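Local coordinates for insecticidal protein (Brevibacillus laterosporus, PDB 7ML9) that is active against the western corn rootworm, probably by forming beta-barrel pores in target membranes as aerolysin-type toxins of the epsilon-toxin family do, at residues A[91-96]-A[217-222]; A[154-159]-A[169-174]; A[50-55]-A[69-74]. One frame throughout, in Å; residues are numbered along the deposited sequence.

Contact 1: A[91-96]-A[217-222]; sequences AWATLE and ANLYAN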
loop_
_atom_site.group_PDB
_atom_site.type_symbol
_atom_site.label_atom_id
_atom_site.label_comp_id
_atom_site.label_asym_id
_atom_site.label_seq_id
_atom_site.Cartn_x
_atom_site.Cartn_y
_atom_site.Cartn_z
ATOM N N ALA A 91 14.096 -2.656 0.026
ATOM C CA ALA A 91 12.756 -2.442 0.551
ATOM C C ALA A 91 11.803 -2.274 -0.625
ATOM O O ALA A 91 12.162 -1.659 -1.632
ATOM C CB ALA A 91 12.701 -1.229 1.475
ATOM N N TRP A 92 10.605 -2.840 -0.504
ATOM C CA TRP A 92 9.650 -2.815 -1.604
ATOM C C TRP A 92 8.242 -2.933 -1.037
ATOM O O TRP A 92 8.045 -3.216 0.147
ATOM C CB TRP A 92 9.952 -3.913 -2.638
ATOM C CG TRP A 92 9.719 -5.343 -2.203
ATOM C CD1 TRP A 92 8.636 -6.127 -2.500
ATOM C CD2 TRP A 92 10.614 -6.174 -1.439
ATOM N NE1 TRP A 92 8.791 -7.385 -1.956
ATOM C CE2 TRP A 92 9.996 -7.440 -1.302
ATOM C CE3 TRP A 92 11.870 -5.968 -0.857
ATOM C CZ2 TRP A 92 10.589 -8.491 -0.593
ATOM C CZ3 TRP A 92 12.457 -7.012 -0.157
ATOM C CH2 TRP A 92 11.815 -8.255 -0.029
ATOM N N ALA A 93 7.252 -2.697 -1.895
ATOM C CA ALA A 93 5.859 -2.738 -1.476
ATOM C C ALA A 93 5.034 -3.300 -2.615
ATOM O O ALA A 93 5.275 -2.975 -3.782
ATOM C CB ALA A 93 5.352 -1.355 -1.065
ATOM N N THR A 94 4.106 -4.187 -2.284
ATOM C CA THR A 94 3.318 -4.872 -3.291
ATOM C C THR A 94 1.849 -4.809 -2.911
ATOM O O THR A 94 1.488 -4.725 -1.732
ATOM C CB THR A 94 3.750 -6.342 -3.481
ATOM O OG1 THR A 94 3.373 -7.115 -2.335
ATOM C CG2 THR A 94 5.250 -6.432 -3.666
ATOM N N LEU A 95 1.009 -4.844 -3.939
ATOM C CA LEU A 95 -0.427 -4.855 -3.739
ATOM C C LEU A 95 -0.834 -6.132 -3.024
ATOM O O LEU A 95 -0.358 -7.223 -3.345
ATOM C CB LEU A 95 -1.139 -4.742 -5.087
ATOM C CG LEU A 95 -2.655 -4.633 -5.008
ATOM C CD1 LEU A 95 -3.043 -3.308 -4.389
ATOM C CD2 LEU A 95 -3.236 -4.787 -6.401
ATOM N N GLU A 96 -1.712 -5.992 -2.038
ATOM C CA GLU A 96 -2.104 -7.097 -1.174
ATOM C C GLU A 96 -3.584 -7.396 -1.368
ATOM O O GLU A 96 -4.440 -6.568 -1.031
ATOM C CB GLU A 96 -1.797 -6.766 0.281
ATOM C CG GLU A 96 -1.721 -7.996 1.144
ATOM C CD GLU A 96 -3.004 -8.258 1.850
ATOM O OE1 GLU A 96 -3.602 -9.325 1.610
ATOM O OE2 GLU A 96 -3.406 -7.387 2.647
ATOM N N ALA A 217 -1.583 -2.793 1.176
ATOM C CA ALA A 217 -0.250 -3.008 0.656
ATOM C C ALA A 217 0.545 -3.827 1.665
ATOM O O ALA A 217 0.374 -3.655 2.874
ATOM C CB ALA A 217 0.451 -1.679 0.401
ATOM N N ASN A 218 1.393 -4.724 1.160
ATOM C CA ASN A 218 2.444 -5.331 1.972
ATOM C C ASN A 218 3.728 -4.522 1.825
ATOM O O ASN A 218 4.136 -4.186 0.707
ATOM C CB ASN A 218 2.700 -6.774 1.556
ATOM C CG ASN A 218 1.521 -7.666 1.799
ATOM O OD1 ASN A 218 1.207 -8.516 0.973
ATOM N ND2 ASN A 218 0.844 -7.469 2.919
ATOM N N LEU A 219 4.356 -4.209 2.948
ATOM C CA LEU A 219 5.639 -3.516 2.995
ATOM C C LEU A 219 6.704 -4.523 3.419
ATOM O O LEU A 219 6.489 -5.282 4.372
ATOM C CB LEU A 219 5.582 -2.351 3.981
ATOM C CG LEU A 219 4.344 -1.448 3.833
ATOM C CD1 LEU A 219 4.370 -0.359 4.886
ATOM C CD2 LEU A 219 4.302 -0.850 2.449
ATOM N N TYR A 220 7.824 -4.565 2.695
ATOM C CA TYR A 220 8.853 -5.583 2.919
ATOM C C TYR A 220 10.211 -4.915 3.020
ATOM O O TYR A 220 10.514 -3.982 2.271
ATOM C CB TYR A 220 8.918 -6.625 1.780
ATOM C CG TYR A 220 7.693 -7.488 1.623
ATOM C CD1 TYR A 220 7.406 -8.496 2.527
ATOM C CD2 TYR A 220 6.817 -7.299 0.554
ATOM C CE1 TYR A 220 6.292 -9.301 2.380
ATOM C CE2 TYR A 220 5.698 -8.097 0.403
ATOM C CZ TYR A 220 5.440 -9.097 1.314
ATOM O OH TYR A 220 4.321 -9.885 1.173
ATOM N N ALA A 221 11.044 -5.393 3.932
ATOM C CA ALA A 221 12.441 -4.990 3.933
ATOM C C ALA A 221 13.290 -6.241 4.085
ATOM O O ALA A 221 12.966 -7.122 4.892
ATOM C CB ALA A 221 12.724 -3.979 5.053
ATOM N N ASN A 222 14.347 -6.333 3.291
ATOM C CA ASN A 222 15.334 -7.397 3.403
ATOM C C ASN A 222 16.496 -6.830 4.204
ATOM O O ASN A 222 17.095 -5.826 3.796
ATOM C CB ASN A 222 15.778 -7.864 2.016
ATOM C CG ASN A 222 16.813 -8.983 2.062
ATOM O OD1 ASN A 222 17.872 -8.856 2.679
ATOM N ND2 ASN A 222 16.515 -10.077 1.377
HETATM O O HOH W 1 3.225 -9.827 -1.461
#
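Two first torsions lay Trp-92 and Tyr-220 together: the indole takes the crowded position between backbone N and carbonyl carbon (chi1 69°), while the Tyr-220 CG stands anti to its carbonyl carbon (chi1 -65°). Tyr-220 CB sits over the centre of the six-membered indole ring, 3.5 Å from its centroid, in a CH-pi contact. Beyond CB the phenol slides off toward the pyrrole side, its plane 26° from that of the five-membered ring, so the near-parallel rings barely overlap; the closest approach of the two side chains is Trp-92 NE1 to Tyr-220 CD2, 3.2 Å. The phenol edge reaches Thr-94 OG1, which lies in the ring plane 3.7 Å from Tyr-220 CE2. One water joins the two hydroxyls, 2.9 Å from both Thr-94 OG1 and Tyr-220 OH.

Underneath, strands 86-115 and 201-229 run antiparallel in the long-stranded mixed sheet of this aerolysin/epsilon-toxin-like protein. Trp-92 and Tyr-220 form one hydrogen-bonded pair, and Thr-94 and Asn-218 the next, each exchanging two N-H...O bonds that fix the register. The opposite face carries Ala-91, Ala-93, Leu-219 and Ala-221, with Ala-93 CB against Leu-219 CD2 at 3.7 Å. Three alanines suit this side because the hairpin of strands 153-160 and 165-172 lies close upon it, Met-156 touching both Ala-93 and Ala-217, and Leu-219 meeting Tyr-171 and Phe-173.

The chemistry is thus two-sided: large flat side chains with a polar rim suit the partly exposed face, where the Tyr-220 and Thr-94 hydroxyls meet water, while alanines and Leu-219 make an apolar surface against which the hairpin packs.

Contact 2: A[154-159]-A[169-174]; sequences ATMKFP and TEYNFQ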
loop_
_atom_site.group_PDB
_atom_site.type_symbol
_atom_site.label_atom_id
_atom_site.label_comp_id
_atom_site.label_asym_id
_atom_site.label_seq_id
_atom_site.Cartn_x
_atom_site.Cartn_y
_atom_site.Cartn_z
ATOM N N ALA A 154 9.106 3.043 -0.165
ATOM C CA ALA A 154 8.925 2.159 -1.303
ATOM C C ALA A 154 7.653 2.580 -2.023
ATOM O O ALA A 154 6.667 2.966 -1.386
ATOM C CB ALA A 154 8.845 0.679 -0.893
ATOM N N THR A 155 7.689 2.487 -3.344
ATOM C CA THR A 155 6.566 2.865 -4.186
ATOM C C THR A 155 5.792 1.625 -4.586
ATOM O O THR A 155 6.379 0.616 -4.989
ATOM C CB THR A 155 7.051 3.612 -5.424
ATOM O OG1 THR A 155 7.642 4.840 -4.991
ATOM C CG2 THR A 155 5.881 3.896 -6.371
ATOM N N MET A 156 4.477 1.697 -4.450
ATOM C CA MET A 156 3.597 0.603 -4.810
ATOM C C MET A 156 2.692 1.045 -5.949
ATOM O O MET A 156 2.138 2.144 -5.913
ATOM C CB MET A 156 2.753 0.163 -3.624
ATOM C CG MET A 156 2.151 -1.185 -3.861
ATOM S SD MET A 156 0.578 -1.330 -3.043
ATOM C CE MET A 156 -0.301 0.041 -3.738
ATOM N N LYS A 157 2.547 0.184 -6.951
ATOM C CA LYS A 157 1.682 0.438 -8.095
ATOM C C LYS A 157 0.471 -0.480 -8.057
ATOM O O LYS A 157 0.569 -1.643 -7.659
ATOM C CB LYS A 157 2.435 0.245 -9.411
ATOM C CG LYS A 157 3.663 1.127 -9.544
ATOM C CD LYS A 157 4.734 0.484 -10.429
ATOM C CE LYS A 157 4.141 -0.336 -11.567
ATOM N NZ LYS A 157 3.230 0.469 -12.431
ATOM N N PHE A 158 -0.669 0.047 -8.481
ATOM C CA PHE A 158 -1.914 -0.693 -8.479
ATOM C C PHE A 158 -2.731 -0.278 -9.691
ATOM O O PHE A 158 -2.627 0.866 -10.149
ATOM C CB PHE A 158 -2.718 -0.444 -7.192
ATOM C CG PHE A 158 -2.892 1.014 -6.845
ATOM C CD1 PHE A 158 -1.864 1.731 -6.247
ATOM C CD2 PHE A 158 -4.092 1.662 -7.096
ATOM C CE1 PHE A 158 -2.025 3.066 -5.912
ATOM C CE2 PHE A 158 -4.263 3.003 -6.764
ATOM C CZ PHE A 158 -3.229 3.706 -6.174
ATOM N N PRO A 159 -3.534 -1.184 -10.242
ATOM C CA PRO A 159 -4.425 -0.801 -11.339
ATOM C C PRO A 159 -5.662 -0.100 -10.808
ATOM O O PRO A 159 -6.133 -0.360 -9.698
ATOM C CB PRO A 159 -4.787 -2.142 -11.995
ATOM C CG PRO A 159 -4.033 -3.219 -11.208
ATOM C CD PRO A 159 -3.697 -2.602 -9.890
ATOM N N THR A 169 1.838 5.001 -5.393
ATOM C CA THR A 169 1.840 5.712 -4.124
ATOM C C THR A 169 3.093 5.266 -3.377
ATOM O O THR A 169 3.524 4.120 -3.510
ATOM C CB THR A 169 0.563 5.427 -3.324
ATOM O OG1 THR A 169 0.474 6.299 -2.192
ATOM C CG2 THR A 169 0.498 3.959 -2.850
ATOM N N GLU A 170 3.695 6.189 -2.638
ATOM C CA GLU A 170 4.969 5.947 -1.970
ATOM C C GLU A 170 4.743 5.852 -0.467
ATOM O O GLU A 170 4.259 6.804 0.159
ATOM C CB GLU A 170 5.988 7.042 -2.289
ATOM C CG GLU A 170 7.371 6.733 -1.727
ATOM C CD GLU A 170 8.428 7.734 -2.155
ATOM O OE1 GLU A 170 8.132 8.949 -2.149
ATOM O OE2 GLU A 170 9.551 7.299 -2.506
ATOM N N TYR A 171 5.080 4.699 0.104
ATOM C CA TYR A 171 4.958 4.487 1.535
ATOM C C TYR A 171 6.240 4.907 2.232
ATOM O O TYR A 171 7.340 4.623 1.750
ATOM C CB TYR A 171 4.686 3.012 1.850
ATOM C CG TYR A 171 3.276 2.595 1.570
ATOM C CD1 TYR A 171 2.287 2.757 2.522
ATOM C CD2 TYR A 171 2.931 2.058 0.343
ATOM C CE1 TYR A 171 0.989 2.384 2.260
ATOM C CE2 TYR A 171 1.639 1.684 0.073
ATOM C CZ TYR A 171 0.676 1.852 1.031
ATOM O OH TYR A 171 -0.619 1.474 0.763
ATOM N N ASN A 172 6.092 5.591 3.357
ATOM C CA ASN A 172 7.164 5.715 4.334
ATOM C C ASN A 172 6.923 4.668 5.415
ATOM O O ASN A 172 5.838 4.618 6.003
ATOM C CB ASN A 172 7.216 7.121 4.935
ATOM C CG ASN A 172 8.439 7.334 5.809
ATOM O OD1 ASN A 172 8.732 6.529 6.697
ATOM N ND2 ASN A 172 9.173 8.415 5.550
ATOM N N PHE A 173 7.944 3.847 5.681
ATOM C CA PHE A 173 7.762 2.666 6.521
ATOM C C PHE A 173 7.550 2.998 7.992
ATOM O O PHE A 173 7.208 2.095 8.761
ATOM C CB PHE A 173 8.956 1.719 6.366
ATOM C CG PHE A 173 8.923 0.875 5.106
ATOM C CD1 PHE A 173 8.252 1.296 3.963
ATOM C CD2 PHE A 173 9.572 -0.348 5.071
ATOM C CE1 PHE A 173 8.232 0.512 2.807
ATOM C CE2 PHE A 173 9.558 -1.139 3.928
ATOM C CZ PHE A 173 8.882 -0.712 2.789
ATOM N N GLN A 174 7.723 4.245 8.422
ATOM C CA GLN A 174 7.485 4.546 9.829
ATOM C C GLN A 174 6.003 4.425 10.159
ATOM O O GLN A 174 5.142 4.870 9.389
ATOM C CB GLN A 174 7.983 5.945 10.186
ATOM C CG GLN A 174 7.678 6.354 11.632
ATOM C CD GLN A 174 7.995 7.820 11.926
ATOM O OE1 GLN A 174 9.038 8.341 11.520
ATOM N NE2 GLN A 174 7.093 8.485 12.643
#
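The carbonyl oxygen of Thr-169 is gripped twice: by the backbone N-H of Met-156 and, more weakly, by a CA-H...O contact from Thr-155. Met-156 N stands 2.8 Å from Thr-169 O, and the bond is almost straight, 174° at the hydrogen, arriving nearly along the C=O axis. Thr-169 N returns a bond to Met-156 O at 2.9 Å. Ala-154 and Tyr-171 form the second hydrogen-bonded pair, in which Tyr-171 N lies 2.8 Å from Ala-154 O. Between them Thr-155 and Glu-170 face each other as a non-hydrogen-bonded pair, Thr-155 OG1 lying 3.8 Å from Glu-170 CG; their polar side chains suit the outer side of the sheet.

These strands form a beta hairpin whose other side is largely apolar and lies against strands 86-115, 201-229 and 130-147. In the aerolysin-like family an amphipathic hairpin tucked against the body is the usual candidate for membrane insertion, and this one is consistent with that role.

On the inner face Met-156 and Thr-169 point the same way, side by side, with the sulphur methyl CE 4.1 Å from Thr-169 CG2. Thr-169 CG2 occupies the crowded position, between backbone N and carbonyl carbon, which puts OG1 anti to the backbone N (chi1 -170°), where it bonds to Asn-140. Phe-158, also in the crowded position (chi1 50°), brings its CE1 to 4.1 Å from the same Thr-169 CG2. Met-156 CB meets the edge of the Tyr-171 ring, whose hydroxyl makes a weak bond to Thr-274 O. Past the strand's end Phe-173 swings its ring back to Ala-154, CE1 3.8 Å from Ala-154 CB, while Asn-172 OD1 accepts from Gln-174 N in an Asx turn.

Contact 3: A[50-55]-A[69-74]; sequences TNFKPS and VFLTPP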
loop_
_atom_site.group_PDB
_atom_site.type_symbol
_atom_site.label_atom_id
_atom_site.label_comp_id
_atom_site.label_asym_id
_atom_site.label_seq_id
_atom_site.Cartn_x
_atom_site.Cartn_y
_atom_site.Cartn_z
ATOM N N THR A 50 17.242 -26.528 31.456
ATOM C CA THR A 50 16.923 -25.356 32.253
ATOM C C THR A 50 15.697 -24.650 31.673
ATOM O O THR A 50 15.158 -25.045 30.641
ATOM C CB THR A 50 18.124 -24.413 32.286
ATOM O OG1 THR A 50 18.746 -24.406 30.995
ATOM C CG2 THR A 50 19.143 -24.880 33.343
ATOM N N ASN A 51 15.273 -23.570 32.323
ATOM C CA ASN A 51 14.150 -22.753 31.866
ATOM C C ASN A 51 14.549 -21.272 31.742
ATOM O O ASN A 51 13.798 -20.367 32.127
ATOM C CB ASN A 51 12.952 -22.926 32.792
ATOM C CG ASN A 51 13.183 -22.326 34.187
ATOM O OD1 ASN A 51 14.325 -22.086 34.603
ATOM N ND2 ASN A 51 12.097 -22.059 34.898
ATOM N N PHE A 52 15.749 -21.016 31.207
ATOM C CA PHE A 52 16.219 -19.649 30.993
ATOM C C PHE A 52 15.306 -18.916 30.013
ATOM O O PHE A 52 14.811 -19.499 29.045
ATOM C CB PHE A 52 17.642 -19.637 30.423
ATOM C CG PHE A 52 18.710 -20.170 31.371
ATOM C CD1 PHE A 52 18.870 -19.634 32.635
ATOM C CD2 PHE A 52 19.561 -21.189 30.971
ATOM C CE1 PHE A 52 19.853 -20.109 33.502
ATOM C CE2 PHE A 52 20.551 -21.682 31.836
ATOM C CZ PHE A 52 20.688 -21.137 33.100
ATOM N N LYS A 53 15.118 -17.605 30.250
ATOM C CA LYS A 53 14.369 -16.705 29.381
ATOM C C LYS A 53 15.333 -15.869 28.552
ATOM O O LYS A 53 16.488 -15.680 28.944
ATOM C CB LYS A 53 13.480 -15.782 30.217
ATOM C CG LYS A 53 12.613 -16.492 31.236
ATOM C CD LYS A 53 11.519 -17.306 30.575
ATOM C CE LYS A 53 10.424 -17.673 31.571
ATOM N NZ LYS A 53 10.972 -18.369 32.778
ATOM N N PRO A 54 14.903 -15.351 27.395
ATOM C CA PRO A 54 15.792 -14.469 26.614
ATOM C C PRO A 54 16.078 -13.182 27.379
ATOM O O PRO A 54 15.163 -12.455 27.767
ATOM C CB PRO A 54 14.996 -14.215 25.321
ATOM C CG PRO A 54 13.547 -14.407 25.725
ATOM C CD PRO A 54 13.581 -15.523 26.751
ATOM N N SER A 55 17.363 -12.899 27.599
ATOM C CA SER A 55 17.708 -11.779 28.468
ATOM C C SER A 55 19.195 -11.474 28.377
ATOM O O SER A 55 20.017 -12.354 28.095
ATOM C CB SER A 55 17.330 -12.062 29.931
ATOM O OG SER A 55 17.754 -11.000 30.776
ATOM N N VAL A 69 21.889 -23.642 37.745
ATOM C CA VAL A 69 22.781 -23.257 36.661
ATOM C C VAL A 69 22.612 -21.763 36.440
ATOM O O VAL A 69 21.520 -21.213 36.620
ATOM C CB VAL A 69 22.480 -24.045 35.365
ATOM C CG1 VAL A 69 23.508 -23.738 34.306
ATOM C CG2 VAL A 69 22.447 -25.525 35.643
ATOM N N PHE A 70 23.700 -21.104 36.059
ATOM C CA PHE A 70 23.685 -19.667 35.845
ATOM C C PHE A 70 23.942 -19.338 34.381
ATOM O O PHE A 70 24.715 -20.023 33.698
ATOM C CB PHE A 70 24.715 -18.970 36.736
ATOM C CG PHE A 70 24.199 -18.656 38.108
ATOM C CD1 PHE A 70 23.568 -17.448 38.367
ATOM C CD2 PHE A 70 24.321 -19.576 39.137
ATOM C CE1 PHE A 70 23.083 -17.155 39.628
ATOM C CE2 PHE A 70 23.833 -19.290 40.402
ATOM C CZ PHE A 70 23.211 -18.078 40.646
ATOM N N LEU A 71 23.258 -18.302 33.901
ATOM C CA LEU A 71 23.486 -17.739 32.575
ATOM C C LEU A 71 23.807 -16.268 32.776
ATOM O O LEU A 71 22.967 -15.507 33.267
ATOM C CB LEU A 71 22.269 -17.932 31.660
ATOM C CG LEU A 71 22.331 -17.331 30.241
ATOM C CD1 LEU A 71 23.622 -17.695 29.545
ATOM C CD2 LEU A 71 21.094 -17.761 29.393
ATOM N N THR A 72 25.034 -15.887 32.443
ATOM C CA THR A 72 25.530 -14.518 32.609
ATOM C C THR A 72 26.094 -14.088 31.264
ATOM O O THR A 72 27.264 -14.354 30.960
ATOM C CB THR A 72 26.609 -14.429 33.692
ATOM O OG1 THR A 72 26.260 -15.277 34.795
ATOM C CG2 THR A 72 26.773 -12.983 34.179
ATOM N N PRO A 73 25.288 -13.447 30.420
ATOM C CA PRO A 73 25.809 -12.932 29.143
ATOM C C PRO A 73 26.873 -11.872 29.379
ATOM O O PRO A 73 26.665 -10.927 30.159
ATOM C CB PRO A 73 24.562 -12.350 28.453
ATOM C CG PRO A 73 23.374 -13.045 29.142
ATOM C CD PRO A 73 23.838 -13.230 30.573
ATOM N N PRO A 74 28.032 -12.011 28.750
ATOM C CA PRO A 74 29.115 -11.039 28.948
ATOM C C PRO A 74 28.868 -9.736 28.194
ATOM O O PRO A 74 28.041 -9.657 27.281
ATOM C CB PRO A 74 30.339 -11.773 28.394
ATOM C CG PRO A 74 29.795 -12.683 27.377
ATOM C CD PRO A 74 28.416 -13.086 27.823
#
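Segments 50-55 and 69-74 run nearly the same way, their end-to-end directions 23° apart, with nearest CA atoms such as Phe-52 and Leu-71 still 7.7 Å from each other, so side chains must bridge the gap. Phe-52 does most of this. Its CG lies anti to its carbonyl carbon (chi1 -66°), which sends the ring across to strand 69-71. The flat ring offers Leu-71 a broad face: Leu-71 CB sits over its centre, 3.8 Å from the Phe-52 centroid, in a CH-pi contact 12° off the normal. Leu-71 CD2 continues over the base of the ring, 3.9 Å from Phe-52 CG. At the far edge Val-69 O lies near the ring plane, 3.6 Å from Phe-52 CZ. Thr-50 suits its place doubly, giving Val-69 a methyl, CG2 4.0 Å from Val-69 CB, while OG1 bonds to Asn-45. At the other end Pro-73 CG rests 3.6 Å from Ser-55 O.

Leu-71 and Pro-73 also touch Phe-44 and Glu-40 of helix 28-48, respectively. The loop after that helix is therefore held to the second strand of the antiparallel pair 59-63/69-71 chiefly by dispersion, with a carbonyl at the aromatic edge probably adding mild electrostatic attraction.

In the fold
Contact 3 closes first along the chain, joining the segment after helix 28-48 to the two-stranded sheet of 59-63 and 69-71 at one end of the elongated molecule. Contact 1 then opens, and contact 2 is nested inside the chain loop it closes. The centres of contacts 1 and 2 are about 8 Å apart and the two touch, because the hairpin of contact 2 lies on the large mixed sheet to which contact 1 belongs. Contact 3 is about 36 Å from contact 1 and about 42 Å from contact 2, centre to centre. The hairpin that is a candidate for membrane insertion thus rests on the central body, well separated from the helix-bearing end.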